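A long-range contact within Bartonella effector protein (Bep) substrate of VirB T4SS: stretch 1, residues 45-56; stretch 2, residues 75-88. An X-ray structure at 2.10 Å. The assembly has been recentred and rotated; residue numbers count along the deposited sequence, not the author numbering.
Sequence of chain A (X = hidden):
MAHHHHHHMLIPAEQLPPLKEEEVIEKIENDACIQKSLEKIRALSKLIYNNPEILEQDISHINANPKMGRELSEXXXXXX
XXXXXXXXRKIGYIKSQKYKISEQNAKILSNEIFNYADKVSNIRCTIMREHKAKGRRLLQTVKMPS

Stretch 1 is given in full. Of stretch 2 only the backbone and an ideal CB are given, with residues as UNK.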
ATOM      1  N   SER A  45      10.642  -2.384   8.758  1.00 27.21           N
ATOM      2  CA  SER A  45       9.953  -3.224   9.745  1.00 29.39           C
ATOM      3  C   SER A  45      10.920  -4.145  10.480  1.00 32.31           C
ATOM      4  O   SER A  45      10.775  -4.382  11.679  1.00 31.47           O
ATOM      5  CB  SER A  45       8.844  -4.053   9.076  1.00 29.25           C
ATOM      6  OG  SER A  45       7.801  -3.202   8.605  1.00 29.24           O
ATOM      7  N   LYS A  46      11.916  -4.661   9.771  1.00 29.37           N
ATOM      8  CA  LYS A  46      12.930  -5.488  10.417  1.00 32.67           C
ATOM      9  C   LYS A  46      13.770  -4.647  11.386  1.00 35.54           C
ATOM     10  O   LYS A  46      14.011  -5.046  12.534  1.00 33.91           O
ATOM     11  CB  LYS A  46      13.814  -6.160   9.360  1.00 36.71           C
ATOM     12  CG  LYS A  46      15.111  -6.755   9.906  1.00 39.49           C
ATOM     13  CD  LYS A  46      14.847  -7.941  10.804  1.00 50.28           C
ATOM     14  CE  LYS A  46      16.156  -8.564  11.285  1.00 51.58           C
ATOM     15  NZ  LYS A  46      15.906  -9.579  12.335  1.00 54.31           N
ATOM     16  N   LEU A  47      14.185  -3.465  10.941  1.00 38.58           N
ATOM     17  CA  LEU A  47      14.967  -2.553  11.785  1.00 35.30           C
ATOM     18  C   LEU A  47      14.247  -2.116  13.051  1.00 36.46           C
ATOM     19  O   LEU A  47      14.854  -1.984  14.118  1.00 35.01           O
ATOM     20  CB  LEU A  47      15.350  -1.301  10.994  1.00 35.23           C
ATOM     21  CG  LEU A  47      16.487  -1.503   9.994  1.00 43.87           C
ATOM     22  CD1 LEU A  47      16.721  -0.224   9.207  1.00 41.67           C
ATOM     23  CD2 LEU A  47      17.753  -1.943  10.728  1.00 43.77           C
ATOM     24  N   ILE A  48      12.951  -1.850  12.920  1.00 25.79           N
ATOM     25  CA  ILE A  48      12.200  -1.235  13.993  1.00 26.61           C
ATOM     26  C   ILE A  48      11.627  -2.290  14.938  1.00 34.16           C
ATOM     27  O   ILE A  48      11.702  -2.144  16.157  1.00 28.14           O
ATOM     28  CB  ILE A  48      11.065  -0.346  13.443  1.00 23.61           C
ATOM     29  CG1 ILE A  48      11.630   0.776  12.571  1.00 26.29           C
ATOM     30  CG2 ILE A  48      10.243   0.248  14.595  1.00 22.59           C
ATOM     31  CD1 ILE A  48      10.588   1.385  11.661  1.00 24.29           C
ATOM     32  N   TYR A  49      11.051  -3.343  14.363  1.00 27.52           N
ATOM     33  CA  TYR A  49      10.232  -4.282  15.116  1.00 28.38           C
ATOM     34  C   TYR A  49      10.817  -5.690  15.125  1.00 30.94           C
ATOM     35  O   TYR A  49      10.229  -6.589  15.724  1.00 32.53           O
ATOM     36  CB  TYR A  49       8.810  -4.326  14.536  1.00 26.07           C
ATOM     37  CG  TYR A  49       8.069  -3.004  14.594  1.00 25.11           C
ATOM     38  CD1 TYR A  49       7.645  -2.481  15.806  1.00 25.70           C
ATOM     39  CD2 TYR A  49       7.799  -2.285  13.439  1.00 28.97           C
ATOM     40  CE1 TYR A  49       6.984  -1.279  15.874  1.00 23.36           C
ATOM     41  CE2 TYR A  49       7.124  -1.078  13.490  1.00 23.58           C
ATOM     42  CZ  TYR A  49       6.725  -0.584  14.713  1.00 24.29           C
ATOM     43  OH  TYR A  49       6.057   0.611  14.784  1.00 23.51           O
ATOM     44  N   ASN A  50      11.949  -5.872  14.439  1.00 29.08           N
ATOM     45  CA  ASN A  50      12.628  -7.163  14.325  1.00 31.23           C
ATOM     46  C   ASN A  50      11.725  -8.150  13.613  1.00 44.28           C
ATOM     47  O   ASN A  50      11.815  -9.354  13.827  1.00 38.17           O
ATOM     48  CB  ASN A  50      13.044  -7.717  15.705  1.00 37.01           C
ATOM     49  CG  ASN A  50      14.181  -8.713  15.602  1.00 49.10           C
ATOM     50  OD1 ASN A  50      15.033  -8.602  14.717  1.00 47.37           O
ATOM     51  ND2 ASN A  50      14.194  -9.701  16.490  1.00 50.85           N
ATOM     52  N   ASN A  51      10.851  -7.638  12.758  1.00 40.44           N
ATOM     53  CA  ASN A  51       9.954  -8.508  12.030  1.00 37.27           C
ATOM     54  C   ASN A  51       9.557  -7.877  10.704  1.00 36.13           C
ATOM     55  O   ASN A  51       8.725  -6.970  10.665  1.00 33.48           O
ATOM     56  CB  ASN A  51       8.721  -8.824  12.880  1.00 40.81           C
ATOM     57  CG  ASN A  51       7.740  -9.721  12.160  1.00 45.49           C
ATOM     58  OD1 ASN A  51       8.019 -10.204  11.068  1.00 42.88           O
ATOM     59  ND2 ASN A  51       6.590  -9.964  12.777  1.00 46.78           N
ATOM     60  N   PRO A  52      10.138  -8.382   9.609  1.00 38.97           N
ATOM     61  CA  PRO A  52       9.906  -7.867   8.255  1.00 37.29           C
ATOM     62  C   PRO A  52       8.433  -7.910   7.853  1.00 35.32           C
ATOM     63  O   PRO A  52       8.002  -7.076   7.064  1.00 34.97           O
ATOM     64  CB  PRO A  52      10.725  -8.816   7.356  1.00 42.71           C
ATOM     65  CG  PRO A  52      11.598  -9.606   8.272  1.00 47.29           C
ATOM     66  CD  PRO A  52      10.952  -9.615   9.613  1.00 43.90           C
ATOM     67  N   GLU A  53       7.668  -8.857   8.394  1.00 34.74           N
ATOM     68  CA  GLU A  53       6.290  -9.037   7.922  1.00 42.03           C
ATOM     69  C   GLU A  53       5.224  -8.533   8.910  1.00 38.29           C
ATOM     70  O   GLU A  53       4.038  -8.836   8.765  1.00 35.14           O
ATOM     71  CB  GLU A  53       6.036 -10.515   7.588  1.00 48.89           C
ATOM     72  CG  GLU A  53       6.930 -11.088   6.462  1.00 59.02           C
ATOM     73  CD  GLU A  53       6.919 -10.257   5.167  1.00 67.26           C
ATOM     74  OE1 GLU A  53       5.841  -9.768   4.756  1.00 61.52           O
ATOM     75  OE2 GLU A  53       8.000 -10.100   4.550  1.00 71.83           O
ATOM     76  N   ILE A  54       5.635  -7.734   9.888  1.00 30.00           N
ATOM     77  CA  ILE A  54       4.711  -7.283  10.925  1.00 31.40           C
ATOM     78  C   ILE A  54       3.521  -6.512  10.325  1.00 28.06           C
ATOM     79  O   ILE A  54       2.421  -6.563  10.860  1.00 31.78           O
ATOM     80  CB  ILE A  54       5.461  -6.447  12.009  1.00 34.64           C
ATOM     81  CG1 ILE A  54       4.643  -6.376  13.299  1.00 33.45           C
ATOM     82  CG2 ILE A  54       5.820  -5.029  11.500  1.00 26.12           C
ATOM     83  CD1 ILE A  54       5.483  -5.979  14.519  1.00 31.15           C
ATOM     84  N   LEU A  55       3.722  -5.830   9.203  1.00 27.18           N
ATOM     85  CA  LEU A  55       2.622  -5.107   8.554  1.00 27.29           C
ATOM     86  C   LEU A  55       2.058  -5.844   7.330  1.00 28.63           C
ATOM     87  O   LEU A  55       1.377  -5.240   6.494  1.00 32.04           O
ATOM     88  CB  LEU A  55       3.079  -3.712   8.117  1.00 25.17           C
ATOM     89  CG  LEU A  55       3.632  -2.780   9.209  1.00 31.82           C
ATOM     90  CD1 LEU A  55       4.059  -1.472   8.572  1.00 31.95           C
ATOM     91  CD2 LEU A  55       2.591  -2.515  10.294  1.00 24.73           C
ATOM     92  N   GLU A  56       2.332  -7.136   7.221  1.00 32.41           N
ATOM     93  CA  GLU A  56       1.922  -7.883   6.027  1.00 32.87           C
ATOM     94  C   GLU A  56       0.405  -7.828   5.814  1.00 31.25           C
ATOM     95  O   GLU A  56      -0.067  -7.603   4.709  1.00 35.24           O
ATOM     96  CB  GLU A  56       2.386  -9.330   6.130  1.00 38.15           C
ATOM     97  CG  GLU A  56       1.578 -10.292   5.289  1.00 60.18           C
ATOM     98  CD  GLU A  56       1.979 -11.726   5.547  1.00 79.69           C
ATOM     99  OE1 GLU A  56       1.492 -12.308   6.541  1.00 82.00           O
ATOM    100  OE2 GLU A  56       2.791 -12.261   4.763  1.00 86.30           O
ATOM    101  N   UNK A  75      -1.212   6.468  12.771  1.00 22.52           N
ATOM    102  CA  UNK A  75      -1.186   5.707  14.013  1.00 25.10           C
ATOM    103  C   UNK A  75       0.234   5.318  14.382  1.00 27.29           C
ATOM    104  O   UNK A  75       0.602   5.353  15.553  1.00 23.40           O
ATOM    105  CB  UNK A  75      -2.061   4.457  13.895  1.00 25.10           C
ATOM    106  N   UNK A  76       1.040   4.984  13.378  1.00 20.94           N
ATOM    107  CA  UNK A  76       2.433   4.608  13.605  1.00 22.45           C
ATOM    108  C   UNK A  76       3.196   5.774  14.192  1.00 26.72           C
ATOM    109  O   UNK A  76       3.966   5.624  15.128  1.00 25.06           O
ATOM    110  CB  UNK A  76       3.093   4.141  12.306  1.00 22.45           C
ATOM    111  N   UNK A  77       2.978   6.957  13.650  1.00 20.67           N
ATOM    112  CA  UNK A  77       3.722   8.090  14.142  1.00 22.10           C
ATOM    113  C   UNK A  77       3.136   8.541  15.486  1.00 24.42           C
ATOM    114  O   UNK A  77       3.884   9.004  16.351  1.00 26.41           O
ATOM    115  CB  UNK A  77       3.704   9.230  13.122  1.00 22.10           C
ATOM    116  N   UNK A  78       1.832   8.359  15.699  1.00 23.22           N
ATOM    117  CA  UNK A  78       1.229   8.693  16.997  1.00 26.65           C
ATOM    118  C   UNK A  78       1.867   7.860  18.117  1.00 29.59           C
ATOM    119  O   UNK A  78       2.076   8.357  19.208  1.00 27.09           O
ATOM    120  CB  UNK A  78      -0.283   8.461  16.961  1.00 26.65           C
ATOM    121  N   UNK A  79       2.127   6.580  17.851  1.00 23.92           N
ATOM    122  CA  UNK A  79       2.758   5.705  18.851  1.00 24.16           C
ATOM    123  C   UNK A  79       3.312   4.463  18.174  1.00 20.58           C
ATOM    124  O   UNK A  79       2.602   3.474  17.965  1.00 22.33           O
ATOM    125  CB  UNK A  79       1.762   5.313  19.944  1.00 24.16           C
ATOM    126  N   UNK A  80       4.593   4.517  17.797  1.00 19.27           N
ATOM    127  CA  UNK A  80       5.225   3.418  17.071  1.00 20.35           C
ATOM    128  C   UNK A  80       5.097   2.087  17.812  1.00 19.62           C
ATOM    129  O   UNK A  80       4.933   1.047  17.186  1.00 20.36           O
ATOM    130  CB  UNK A  80       6.702   3.735  16.828  1.00 20.35           C
ATOM    131  N   UNK A  81       5.125   2.128  19.135  1.00 21.32           N
ATOM    132  CA  UNK A  81       5.091   0.885  19.897  1.00 23.94           C
ATOM    133  C   UNK A  81       3.712   0.222  19.871  1.00 26.76           C
ATOM    134  O   UNK A  81       3.590  -0.915  20.305  1.00 21.07           O
ATOM    135  CB  UNK A  81       5.508   1.153  21.344  1.00 23.94           C
ATOM    136  N   UNK A  82       2.678   0.911  19.375  1.00 20.85           N
ATOM    137  CA  UNK A  82       1.375   0.254  19.205  1.00 20.05           C
ATOM    138  C   UNK A  82       1.510  -0.990  18.319  1.00 18.58           C
ATOM    139  O   UNK A  82       0.829  -1.995  18.530  1.00 21.24           O
ATOM    140  CB  UNK A  82       0.360   1.226  18.600  1.00 20.05           C
ATOM    141  N   UNK A  83       2.394  -0.915  17.332  1.00 23.62           N
ATOM    142  CA  UNK A  83       2.573  -2.017  16.368  1.00 24.72           C
ATOM    143  C   UNK A  83       3.213  -3.231  17.037  1.00 23.91           C
ATOM    144  O   UNK A  83       2.847  -4.384  16.779  1.00 26.24           O
ATOM    145  CB  UNK A  83       3.432  -1.562  15.186  1.00 24.72           C
ATOM    146  N   UNK A  84       4.198  -2.963  17.874  1.00 22.43           N
ATOM    147  CA  UNK A  84       4.875  -4.002  18.613  1.00 22.72           C
ATOM    148  C   UNK A  84       6.040  -3.340  19.303  1.00 31.08           C
ATOM    149  O   UNK A  84       6.266  -2.146  19.142  1.00 25.62           O
ATOM    150  CB  UNK A  84       5.323  -5.155  17.712  1.00 22.72           C
ATOM    151  N   UNK A  85       6.782  -4.127  20.062  1.00 25.61           N
ATOM    152  CA  UNK A  85       7.972  -3.661  20.760  1.00 24.13           C
ATOM    153  C   UNK A  85       9.065  -3.230  19.792  1.00 27.46           C
ATOM    154  O   UNK A  85       9.345  -3.915  18.798  1.00 24.34           O
ATOM    155  CB  UNK A  85       8.501  -4.757  21.688  1.00 24.13           C
ATOM    156  N   UNK A  86       9.669  -2.088  20.093  1.00 24.01           N
ATOM    157  CA  UNK A  86      10.759  -1.525  19.292  1.00 25.10           C
ATOM    158  C   UNK A  86      12.086  -2.161  19.632  1.00 28.21           C
ATOM    159  O   UNK A  86      12.327  -2.527  20.776  1.00 24.52           O
ATOM    160  CB  UNK A  86      10.847  -0.011  19.495  1.00 25.10           C
ATOM    161  N   UNK A  87      12.956  -2.263  18.633  1.00 27.20           N
ATOM    162  CA  UNK A  87      14.266  -2.863  18.814  1.00 28.48           C
ATOM    163  C   UNK A  87      15.169  -1.884  19.572  1.00 32.77           C
ATOM    164  O   UNK A  87      15.112  -0.669  19.343  1.00 25.18           O
ATOM    165  CB  UNK A  87      14.880  -3.244  17.465  1.00 28.48           C
ATOM    166  N   UNK A  88      15.997  -2.405  20.474  1.00 25.31           N
ATOM    167  CA  UNK A  88      16.889  -1.564  21.257  1.00 22.07           C
ATOM    168  C   UNK A  88      16.510  -1.577  22.723  1.00 29.75           C
ATOM    169  O   UNK A  88      15.344  -1.712  23.069  1.00 24.58           O
ATOM    170  CB  UNK A  88      16.876  -0.130  20.725  1.00 22.07           C
TER

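Position 75 has no atom of stretch 1 near its ideal CB, so no preference follows; it is Arg75. At 76 the CA-to-CB bond points toward stretch 1, and the ideal CB is 5.2 Å from Tyr49 OH, with the side chain of Leu55 beyond. A medium or large aliphatic residue would suit. Ile76 is deposited; its CD1 reaches Leu55 CD1 at 4.4 Å.

Positions 77, 78, 79, 81 and 82 have ideal CB atoms that meet nothing of stretch 1, and polar residues are acceptable. They are Ile77, Asn78, Ser79, Lys81 and Ser82; Ser82 OG turns back within its own stretch, donating to Ser79 O at 2.7 Å.

At 80 the CA-to-CB bond points sideways, the ideal CB 3.8 Å from Tyr49 OH. Phi of -55° permits proline, though small residues would also fit. In Pro80 the backbone carries the main contact: Tyr49 OH donates a hydrogen bond to Pro80 O at 2.7 Å.

Position 83 points toward stretch 1, its ideal CB 3.4 Å from Tyr49 OH, 4.9 Å from Ile54 CD1 and 5.1 Å from Leu55 CD2. Apart from that hydroxyl the surround is apolar, the Tyr49 ring with Ile54 and Leu55, and favours valine, isoleucine or leucine. Ile83 places CG2 over one face of the Tyr49 ring, 3.9 Å from the centroid and 15° off the normal, a CH-pi contact. The same CG2 lies 3.8 Å from Ile54 CD1 and 4.0 Å from Leu55 CD2.

At 84 an ideal CB would sit only 3.3 Å from Ile54 CD1, and phi/psi of 173/179 is an extended conformation readily adopted by glycine. Gly84 avoids that tight approach, and its O lies near the plane of the Tyr49 ring, 3.5 Å from Tyr49 CE1.

Position 85 points away and suits a polar chain: Arg85. Its backbone O accepts from a water that also donates to Tyr49 O, bridging the stretches.

At 86 the CA-to-CB bond is sideways, the ideal CB 5.4 Å from Tyr49 CE1, so an aliphatic chain could reach the ring. Leu86 CD1 comes to 3.6 Å from Tyr49 CE1, and Leu86 CA makes a CA-H...O contact with Ile48 O at 3.3 Å.

At 87 the CA-to-CB bond points toward stretch 1, the ideal CB 3.6 Å from both Leu47 O and Ile48 O. Beyond lie the Lys46 charge and Asn50 OD1, which already accepts from Lys46 NZ at 2.7 Å; a long donor could share the acceptor, or a long acidic chain answer the charge. Lys87 takes the first course: Lys87 NZ donates to Asn50 OD1 at 3.2 Å. The two like charges stand close, Lys46 NZ being 4.1 Å from Lys87 NZ. Lys87 N donates to Ile48 O at 2.8 Å.

At 88, phi/psi of 113/148 would jam a CB against the preceding carbonyl; the residue is Gly88.

Stretch 2, residues 75-88: RIINSPKSIGRLKG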
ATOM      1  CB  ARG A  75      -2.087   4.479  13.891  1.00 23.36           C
ATOM      2  CG  ARG A  75      -3.578   4.872  13.914  1.00 23.18           C
ATOM      3  CD  ARG A  75      -4.492   3.677  13.748  1.00 24.07           C
ATOM      4  NE  ARG A  75      -5.895   4.085  13.664  1.00 25.94           N
ATOM      5  CZ  ARG A  75      -6.894   3.249  13.417  1.00 36.33           C
ATOM      6  NH1 ARG A  75      -6.652   1.951  13.249  1.00 34.31           N
ATOM      7  NH2 ARG A  75      -8.133   3.703  13.349  1.00 32.96           N
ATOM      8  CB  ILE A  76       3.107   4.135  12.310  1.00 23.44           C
ATOM      9  CG1 ILE A  76       2.534   2.793  11.866  1.00 24.36           C
ATOM     10  CG2 ILE A  76       4.654   4.064  12.481  1.00 23.34           C
ATOM     11  CD1 ILE A  76       3.008   2.397  10.455  1.00 25.06           C
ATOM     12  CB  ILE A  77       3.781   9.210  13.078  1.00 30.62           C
ATOM     13  CG1 ILE A  77       4.957  10.141  13.349  1.00 45.24           C
ATOM     14  CG2 ILE A  77       2.493   9.972  12.999  1.00 38.51           C
ATOM     15  CD1 ILE A  77       5.692  10.544  12.098  1.00 40.42           C
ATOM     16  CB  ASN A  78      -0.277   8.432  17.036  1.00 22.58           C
ATOM     17  CG  ASN A  78      -1.091   9.431  16.262  1.00 31.85           C
ATOM     18  OD1 ASN A  78      -0.635  10.523  15.931  1.00 28.71           O
ATOM     19  ND2 ASN A  78      -2.351   9.071  16.010  1.00 28.36           N
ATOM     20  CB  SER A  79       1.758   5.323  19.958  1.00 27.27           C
ATOM     21  OG  SER A  79       2.416   4.626  21.016  1.00 26.55           O
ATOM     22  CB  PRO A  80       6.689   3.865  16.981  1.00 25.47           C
ATOM     23  CG  PRO A  80       6.588   5.366  16.941  1.00 21.60           C
ATOM     24  CD  PRO A  80       5.490   5.677  17.947  1.00 19.85           C
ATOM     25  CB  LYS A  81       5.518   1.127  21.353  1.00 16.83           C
ATOM     26  CG  LYS A  81       4.491   1.814  22.191  1.00 17.38           C
ATOM     27  CD  LYS A  81       5.021   1.989  23.617  1.00 26.69           C
ATOM     28  CE  LYS A  81       3.950   2.584  24.503  1.00 34.01           C
ATOM     29  NZ  LYS A  81       4.427   2.788  25.907  1.00 38.81           N
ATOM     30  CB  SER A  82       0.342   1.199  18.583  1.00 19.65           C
ATOM     31  OG  SER A  82       0.746   1.659  17.298  1.00 19.62           O
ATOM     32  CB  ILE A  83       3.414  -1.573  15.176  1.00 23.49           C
ATOM     33  CG1 ILE A  83       2.803  -0.320  14.499  1.00 23.59           C
ATOM     34  CG2 ILE A  83       3.596  -2.725  14.185  1.00 27.84           C
ATOM     35  CD1 ILE A  83       1.365  -0.475  14.029  1.00 26.09           C
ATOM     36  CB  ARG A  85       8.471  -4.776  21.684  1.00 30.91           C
ATOM     37  CG  ARG A  85       9.677  -4.459  22.499  1.00 45.76           C
ATOM     38  CD  ARG A  85       9.910  -5.606  23.476  1.00 62.63           C
ATOM     39  NE  ARG A  85      11.289  -5.674  23.941  1.00 77.46           N
ATOM     40  CZ  ARG A  85      11.640  -6.026  25.173  1.00 91.38           C
ATOM     41  NH1 ARG A  85      10.707  -6.342  26.066  1.00 91.81           N
ATOM     42  NH2 ARG A  85      12.922  -6.062  25.513  1.00 98.05           N
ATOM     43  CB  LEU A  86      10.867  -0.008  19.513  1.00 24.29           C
ATOM     44  CG  LEU A  86      10.091   0.906  18.573  1.00 36.69           C
ATOM     45  CD1 LEU A  86       8.629   0.535  18.556  1.00 26.90           C
ATOM     46  CD2 LEU A  86      10.302   2.363  18.981  1.00 29.79           C
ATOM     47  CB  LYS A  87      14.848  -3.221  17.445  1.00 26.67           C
ATOM     48  CG  LYS A  87      15.812  -4.370  17.413  1.00 45.21           C
ATOM     49  CD  LYS A  87      15.896  -4.892  15.979  1.00 43.15           C
ATOM     50  CE  LYS A  87      17.080  -5.796  15.769  1.00 55.25           C
ATOM     51  NZ  LYS A  87      17.134  -6.187  14.329  1.00 69.08           N
TER
HETATM   52  O   HOH W   1       8.309  -6.053  17.732  1.00 32.26           O
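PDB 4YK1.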